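Long-range contacts in C-1-tetrahydrofolate synthase, cytoplasmic, putative (Trypanosoma brucei, PDB 4CJX), which probably interconverts methylene-, methenyl- and formyl-tetrahydrofolate in one-carbon metabolism, acting as both an NADP-dependent dehydrogenase and a cyclohydrolase: residues M22-V27 and A282-A287; L59-C64 and N88-L93. All coordinates share one frame; numbering follows the deposited sequence.

Overall arrangement
The two contacts lie on opposite sides of the chain's centre, their own centres about 40 Å apart, and share no helix or strand. Contact 1 is a surface contact: 22-27, at the N-terminal end of the model, meets the loop 282-287 at the edge of the six-stranded parallel sheet of the NAD(P)-binding domain. Contact 2, partly buried, pairs segments 59-64 and 88-93 of neighbouring strands within the catalytic domain and lies, in sequence, between the two halves of contact 1. The chemistry differs with place in the fold. At the surface, charged side chains and a water join two backbone hydrogen bonds; between the strands a regular parallel ladder prevails, with aliphatic packing on one side.

Contact 1: residues M22-V27 and A282-A287; sequences MPEAVV and ARKRAA
The side chain of E24 lies alongside that of K284 and is crossed by that of R283, the three forming a salt-bridge network beside the edge of the parallel sheet of the NAD(P)-binding domain. There, strand 26-27 is the outermost strand and 288-289 its neighbour, so an N-terminal segment is added to a sheet whose other strands come from far along the chain. E24 and K284 point the same way, and NZ of K284 binds OE2 of E24 at 2.6 Å, on the syn side but 29° out of the carboxylate plane. K284 reaches this oxygen because its chain folds at the second torsion (chi2 -65°) and then extends. The guanidinium plane of R283 is turned 59° from that of the carboxylate. Its NE is 3.3 Å from OE1 of E24, but this oxygen is well out of the guanidinium plane and the pair interacts through charge alone. The N-H of R283 NE is instead given to a water in that plane, which in turn donates to E24 OE1 and to the backbone O of A25.

The backbones are joined by two hydrogen bonds. A25 N donates to R283 O at 2.8 Å in a nearly straight bond, in the carbonyl plane. V26 N reaches A287 O from above its carbonyl plane; V26 is also backbone hydrogen-bonded to I289, on the neighbouring strand 288-289. The methyl of A25, which also touches I289, fits against A286, with CB to CB 3.9 Å. At the outer end, M22 CE rests 3.3 Å from K284 O.

Contact 2: residues L59-C64 and N88-L93; sequences LSTIIC and NFSVEL
S60 and F89 meet where segments 59-64 and 88-93 of neighbouring strands run parallel, their axes 11° apart and 4.6 Å at closest approach. Five backbone hydrogen bonds form the ladder: L59 O, T61 O and I63 O accept from F89 N, V91 N and L93 N, while F89 O and V91 O accept from T61 N and I63 N. The bond from L93 N to I63 O, 2.9 Å, is nearly straight, whereas that from T61 N to F89 O is bent to 138° at the hydrogen. F89 O is gripped twice: S60 OG, anti to its own backbone N (chi1 -178°), also donates to it at 3.1 Å, from the face of the carbonyl plane opposite T61 N.

Apolar contacts gather on the face that S60 and F89 share with I62, V91, C64 and L93. I62 and V91 point the same way, with CG1 of I62 3.9 Å from CB of V91. L93 crosses I62 and sets its CD1 between two neighbours, CG2 of I62 at 3.8 Å and SG of C64 at 4.0 Å. Helix 99-110 covers this side through L109 and L102.

On the other side, CG2 of I63 rests 3.7 Å from CG of E92. The polar ends of T61, N88 and E92 turn to R78 of helix 68-83: it forms a salt bridge with E92, donates to T61 OG1, and accepts from N88 ND2 through its backbone O. Helix 68-83 links the two strands, and the whole is a beta-alpha-beta unit of the catalytic domain's parallel sheet.

Contact 1: residues M22-V27 and A282-A287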
ATOM      1  N   MET B  22      -0.114  29.253 -30.279  1.00 58.11           N
ATOM      2  CA  MET B  22      -0.673  27.875 -30.151  1.00 56.93           C
ATOM      3  C   MET B  22      -0.984  27.574 -28.682  1.00 52.48           C
ATOM      4  O   MET B  22      -0.306  28.087 -27.783  1.00 50.34           O
ATOM      5  CB  MET B  22       0.309  26.829 -30.720  1.00 58.94           C
ATOM      6  CG  MET B  22      -0.165  25.378 -30.614  1.00 59.78           C
ATOM      7  SD  MET B  22       1.131  24.112 -30.660  1.00 62.51           S
ATOM      8  CE  MET B  22       0.635  22.985 -29.351  1.00 58.92           C
ATOM      9  N   PRO B  23      -2.026  26.754 -28.434  1.00 49.99           N
ATOM     10  CA  PRO B  23      -2.275  26.284 -27.073  1.00 46.56           C
ATOM     11  C   PRO B  23      -1.104  25.497 -26.487  1.00 43.14           C
ATOM     12  O   PRO B  23      -0.383  24.789 -27.204  1.00 43.81           O
ATOM     13  CB  PRO B  23      -3.515  25.380 -27.227  1.00 47.01           C
ATOM     14  CG  PRO B  23      -3.584  25.045 -28.672  1.00 49.33           C
ATOM     15  CD  PRO B  23      -3.077  26.282 -29.356  1.00 51.32           C
ATOM     16  N   GLU B  24      -0.923  25.660 -25.184  1.00 39.57           N
ATOM     17  CA  GLU B  24       0.093  24.963 -24.429  1.00 36.54           C
ATOM     18  C   GLU B  24      -0.447  24.735 -23.056  1.00 33.23           C
ATOM     19  O   GLU B  24      -1.431  25.371 -22.669  1.00 32.77           O
ATOM     20  CB  GLU B  24       1.327  25.833 -24.275  1.00 37.30           C
ATOM     21  CG  GLU B  24       1.995  26.226 -25.567  1.00 39.80           C
ATOM     22  CD  GLU B  24       3.442  26.588 -25.353  1.00 40.49           C
ATOM     23  OE1 GLU B  24       3.887  26.732 -24.180  1.00 39.43           O
ATOM     24  OE2 GLU B  24       4.141  26.719 -26.368  1.00 42.91           O
ATOM     25  N   ALA B  25       0.248  23.879 -22.307  1.00 30.42           N
ATOM     26  CA  ALA B  25      -0.142  23.532 -20.959  1.00 27.93           C
ATOM     27  C   ALA B  25      -0.187  24.740 -20.055  1.00 27.06           C
ATOM     28  O   ALA B  25       0.633  25.656 -20.153  1.00 27.21           O
ATOM     29  CB  ALA B  25       0.807  22.501 -20.370  1.00 26.70           C
ATOM     30  N   VAL B  26      -1.135  24.702 -19.126  1.00 25.84           N
ATOM     31  CA  VAL B  26      -1.103  25.598 -17.995  1.00 25.07           C
ATOM     32  C   VAL B  26       0.043  25.140 -17.085  1.00 23.75           C
ATOM     33  O   VAL B  26       0.088  23.968 -16.670  1.00 22.64           O
ATOM     34  CB  VAL B  26      -2.440  25.551 -17.235  1.00 24.67           C
ATOM     35  CG1 VAL B  26      -2.323  26.198 -15.856  1.00 23.94           C
ATOM     36  CG2 VAL B  26      -3.541  26.175 -18.072  1.00 26.18           C
ATOM     37  N   VAL B  27       0.950  26.058 -16.754  1.00 23.93           N
ATOM     38  CA  VAL B  27       2.019  25.756 -15.833  1.00 23.05           C
ATOM     39  C   VAL B  27       1.515  26.102 -14.422  1.00 22.52           C
ATOM     40  O   VAL B  27       1.298  27.255 -14.096  1.00 23.04           O
ATOM     41  CB  VAL B  27       3.314  26.545 -16.114  1.00 23.87           C
ATOM     42  CG1 VAL B  27       4.388  26.192 -15.089  1.00 22.89           C
ATOM     43  CG2 VAL B  27       3.819  26.299 -17.526  1.00 25.04           C
ATOM     44  N   ALA B 282       6.935  18.529 -23.283  1.00 17.02           N
ATOM     45  CA  ALA B 282       5.695  18.135 -22.569  1.00 17.49           C
ATOM     46  C   ALA B 282       4.682  19.261 -22.473  1.00 18.51           C
ATOM     47  O   ALA B 282       3.479  18.998 -22.600  1.00 18.47           O
ATOM     48  CB  ALA B 282       5.985  17.609 -21.170  1.00 16.62           C
ATOM     49  N   ARG B 283       5.163  20.495 -22.271  1.00 19.68           N
ATOM     50  CA  ARG B 283       4.277  21.660 -22.155  1.00 21.05           C
ATOM     51  C   ARG B 283       3.518  21.964 -23.442  1.00 21.78           C
ATOM     52  O   ARG B 283       2.516  22.646 -23.398  1.00 23.17           O
ATOM     53  CB  ARG B 283       5.044  22.901 -21.672  1.00 22.58           C
ATOM     54  CG  ARG B 283       5.883  23.561 -22.760  1.00 24.98           C
ATOM     55  CD  ARG B 283       6.667  24.776 -22.280  1.00 26.68           C
ATOM     56  NE  ARG B 283       5.835  25.793 -21.628  1.00 28.19           N
ATOM     57  CZ  ARG B 283       6.327  26.914 -21.094  1.00 29.38           C
ATOM     58  NH1 ARG B 283       7.628  27.166 -21.150  1.00 30.00           N
ATOM     59  NH2 ARG B 283       5.518  27.790 -20.510  1.00 29.99           N
ATOM     60  N   LYS B 284       3.946  21.456 -24.591  1.00 22.09           N
ATOM     61  CA  LYS B 284       3.179  21.705 -25.812  1.00 23.44           C
ATOM     62  C   LYS B 284       2.031  20.727 -25.981  1.00 22.68           C
ATOM     63  O   LYS B 284       1.199  20.914 -26.852  1.00 23.96           O
ATOM     64  CB  LYS B 284       4.044  21.592 -27.082  1.00 25.58           C
ATOM     65  CG  LYS B 284       5.343  22.365 -27.077  1.00 27.25           C
ATOM     66  CD  LYS B 284       5.151  23.863 -27.028  1.00 29.94           C
ATOM     67  CE  LYS B 284       6.501  24.526 -26.752  1.00 31.91           C
ATOM     68  NZ  LYS B 284       6.541  26.014 -26.885  1.00 33.35           N
ATOM     69  N   ARG B 285       1.997  19.665 -25.190  1.00 20.32           N
ATOM     70  CA  ARG B 285       1.016  18.605 -25.390  1.00 19.85           C
ATOM     71  C   ARG B 285       0.032  18.444 -24.214  1.00 18.29           C
ATOM     72  O   ARG B 285      -1.139  18.119 -24.426  1.00 18.31           O
ATOM     73  CB  ARG B 285       1.770  17.300 -25.647  1.00 19.81           C
ATOM     74  CG  ARG B 285       2.620  17.358 -26.924  1.00 21.05           C
ATOM     75  CD  ARG B 285       3.431  16.092 -27.058  1.00 21.31           C
ATOM     76  NE  ARG B 285       2.536  14.950 -27.157  1.00 21.80           N
ATOM     77  CZ  ARG B 285       2.205  14.357 -28.298  1.00 23.63           C
ATOM     78  NH1 ARG B 285       2.749  14.755 -29.435  1.00 24.37           N
ATOM     79  NH2 ARG B 285       1.339  13.349 -28.299  1.00 23.66           N
ATOM     80  N   ALA B 286       0.534  18.642 -22.992  1.00 16.58           N
ATOM     81  CA  ALA B 286      -0.254  18.550 -21.776  1.00 15.60           C
ATOM     82  C   ALA B 286      -1.263  19.681 -21.645  1.00 15.95           C
ATOM     83  O   ALA B 286      -1.069  20.773 -22.170  1.00 16.00           O
ATOM     84  CB  ALA B 286       0.670  18.583 -20.574  1.00 14.93           C
ATOM     85  N   ALA B 287      -2.347  19.415 -20.926  1.00 15.52           N
ATOM     86  CA  ALA B 287      -3.238  20.489 -20.529  1.00 16.06           C
ATOM     87  C   ALA B 287      -2.677  21.223 -19.324  1.00 15.37           C
ATOM     88  O   ALA B 287      -2.830  22.438 -19.207  1.00 16.02           O
ATOM     89  CB  ALA B 287      -4.651  19.977 -20.258  1.00 16.42           C
TER
HETATM   90  O   HOH W   1       3.294  25.976 -21.044  1.00 23.14           O

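Contact 2: residues L59-C64 and N88-L93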
ATOM      1  N   LEU B  59       7.369  22.170  15.404  1.00 26.01           N
ATOM      2  CA  LEU B  59       7.903  21.287  14.393  1.00 24.41           C
ATOM      3  C   LEU B  59       9.348  20.967  14.727  1.00 24.76           C
ATOM      4  O   LEU B  59      10.164  21.867  14.978  1.00 25.02           O
ATOM      5  CB  LEU B  59       7.843  21.962  13.030  1.00 23.72           C
ATOM      6  CG  LEU B  59       8.652  21.217  11.955  1.00 22.70           C
ATOM      7  CD1 LEU B  59       8.042  19.851  11.667  1.00 21.59           C
ATOM      8  CD2 LEU B  59       8.740  22.071  10.703  1.00 22.39           C
ATOM      9  N   SER B  60       9.665  19.684  14.711  1.00 24.25           N
ATOM     10  CA  SER B  60      11.032  19.269  14.836  1.00 25.33           C
ATOM     11  C   SER B  60      11.567  18.707  13.526  1.00 24.42           C
ATOM     12  O   SER B  60      10.955  17.815  12.965  1.00 23.25           O
ATOM     13  CB  SER B  60      11.164  18.207  15.916  1.00 26.45           C
ATOM     14  OG  SER B  60      12.537  17.870  16.022  1.00 28.46           O
ATOM     15  N   THR B  61      12.722  19.199  13.068  1.00 25.09           N
ATOM     16  CA  THR B  61      13.448  18.573  11.948  1.00 25.01           C
ATOM     17  C   THR B  61      14.863  18.127  12.336  1.00 25.92           C
ATOM     18  O   THR B  61      15.649  18.914  12.857  1.00 27.71           O
ATOM     19  CB  THR B  61      13.581  19.537  10.764  1.00 25.01           C
ATOM     20  OG1 THR B  61      14.198  20.736  11.221  1.00 26.34           O
ATOM     21  CG2 THR B  61      12.217  19.862  10.157  1.00 24.02           C
ATOM     22  N   ILE B  62      15.166  16.867  12.054  1.00 25.36           N
ATOM     23  CA  ILE B  62      16.454  16.265  12.300  1.00 26.05           C
ATOM     24  C   ILE B  62      17.133  16.017  10.964  1.00 25.85           C
ATOM     25  O   ILE B  62      16.582  15.360  10.098  1.00 24.79           O
ATOM     26  CB  ILE B  62      16.301  14.913  13.019  1.00 26.40           C
ATOM     27  CG1 ILE B  62      15.612  15.094  14.385  1.00 27.07           C
ATOM     28  CG2 ILE B  62      17.654  14.239  13.179  1.00 27.47           C
ATOM     29  CD1 ILE B  62      15.248  13.786  15.064  1.00 27.21           C
ATOM     30  N   ILE B  63      18.331  16.556  10.801  1.00 27.20           N
ATOM     31  CA  ILE B  63      19.149  16.272   9.642  1.00 27.67           C
ATOM     32  C   ILE B  63      20.447  15.610  10.091  1.00 29.30           C
ATOM     33  O   ILE B  63      21.087  16.055  11.046  1.00 30.31           O
ATOM     34  CB  ILE B  63      19.391  17.546   8.802  1.00 28.16           C
ATOM     35  CG1 ILE B  63      20.229  17.225   7.555  1.00 29.09           C
ATOM     36  CG2 ILE B  63      20.087  18.629   9.612  1.00 29.52           C
ATOM     37  CD1 ILE B  63      20.318  18.380   6.574  1.00 29.51           C
ATOM     38  N   CYS B  64      20.796  14.512   9.429  1.00 29.61           N
ATOM     39  CA  CYS B  64      22.058  13.827   9.647  1.00 31.71           C
ATOM     40  C   CYS B  64      22.953  14.088   8.432  1.00 32.90           C
ATOM     41  O   CYS B  64      22.520  13.915   7.292  1.00 31.85           O
ATOM     42  CB  CYS B  64      21.841  12.320   9.802  1.00 31.78           C
ATOM     43  SG  CYS B  64      20.821  11.809  11.206  1.00 31.80           S
ATOM     44  N   ASN B  88      10.159  26.031  16.113  1.00 31.33           N
ATOM     45  CA  ASN B  88      11.073  25.037  15.516  1.00 30.06           C
ATOM     46  C   ASN B  88      11.950  24.380  16.580  1.00 31.04           C
ATOM     47  O   ASN B  88      12.461  25.059  17.475  1.00 32.48           O
ATOM     48  CB  ASN B  88      11.993  25.696  14.485  1.00 29.93           C
ATOM     49  CG  ASN B  88      11.373  25.787  13.094  1.00 28.54           C
ATOM     50  OD1 ASN B  88      10.983  24.782  12.497  1.00 26.67           O
ATOM     51  ND2 ASN B  88      11.298  27.012  12.567  1.00 29.16           N
ATOM     52  N   PHE B  89      12.124  23.067  16.468  1.00 30.36           N
ATOM     53  CA  PHE B  89      13.131  22.317  17.218  1.00 31.10           C
ATOM     54  C   PHE B  89      14.026  21.695  16.169  1.00 30.61           C
ATOM     55  O   PHE B  89      13.686  20.695  15.542  1.00 29.09           O
ATOM     56  CB  PHE B  89      12.515  21.215  18.069  1.00 30.98           C
ATOM     57  CG  PHE B  89      11.550  21.705  19.090  1.00 31.94           C
ATOM     58  CD1 PHE B  89      10.249  22.023  18.734  1.00 31.30           C
ATOM     59  CD2 PHE B  89      11.935  21.834  20.429  1.00 33.89           C
ATOM     60  CE1 PHE B  89       9.344  22.470  19.689  1.00 32.45           C
ATOM     61  CE2 PHE B  89      11.041  22.294  21.386  1.00 34.79           C
ATOM     62  CZ  PHE B  89       9.740  22.609  21.013  1.00 34.18           C
ATOM     63  N   SER B  90      15.174  22.317  15.974  1.00 31.90           N
ATOM     64  CA  SER B  90      16.075  21.977  14.910  1.00 31.56           C
ATOM     65  C   SER B  90      17.166  21.127  15.475  1.00 32.43           C
ATOM     66  O   SER B  90      17.756  21.493  16.480  1.00 34.05           O
ATOM     67  CB  SER B  90      16.663  23.272  14.366  1.00 32.69           C
ATOM     68  OG  SER B  90      15.616  24.088  13.866  1.00 32.64           O
ATOM     69  N   VAL B  91      17.437  19.984  14.859  1.00 32.00           N
ATOM     70  CA  VAL B  91      18.539  19.140  15.314  1.00 33.35           C
ATOM     71  C   VAL B  91      19.445  18.870  14.129  1.00 34.03           C
ATOM     72  O   VAL B  91      18.948  18.634  13.022  1.00 33.33           O
ATOM     73  CB  VAL B  91      18.043  17.801  15.900  1.00 32.94           C
ATOM     74  CG1 VAL B  91      19.221  16.931  16.340  1.00 34.04           C
ATOM     75  CG2 VAL B  91      17.074  18.028  17.060  1.00 33.25           C
ATOM     76  N   GLU B  92      20.757  18.910  14.364  1.00 35.93           N
ATOM     77  CA  GLU B  92      21.771  18.549  13.367  1.00 37.01           C
ATOM     78  C   GLU B  92      22.720  17.531  13.956  1.00 37.78           C
ATOM     79  O   GLU B  92      23.378  17.796  14.975  1.00 39.11           O
ATOM     80  CB  GLU B  92      22.600  19.758  12.940  1.00 39.93           C
ATOM     81  CG  GLU B  92      21.852  20.762  12.089  1.00 40.47           C
ATOM     82  CD  GLU B  92      21.055  21.752  12.914  1.00 41.79           C
ATOM     83  OE1 GLU B  92      21.632  22.390  13.806  1.00 45.07           O
ATOM     84  OE2 GLU B  92      19.841  21.895  12.663  1.00 43.38           O
ATOM     85  N   LEU B  93      22.820  16.378  13.304  1.00 36.56           N
ATOM     86  CA  LEU B  93      23.710  15.316  13.739  1.00 37.51           C
ATOM     87  C   LEU B  93      24.745  15.069  12.636  1.00 37.93           C
ATOM     88  O   LEU B  93      24.500  15.402  11.469  1.00 36.42           O
ATOM     89  CB  LEU B  93      22.885  14.051  14.030  1.00 36.94           C
ATOM     90  CG  LEU B  93      21.821  14.188  15.136  1.00 36.46           C
ATOM     91  CD1 LEU B  93      20.753  13.103  15.022  1.00 35.27           C
ATOM     92  CD2 LEU B  93      22.457  14.184  16.522  1.00 38.34           C
TER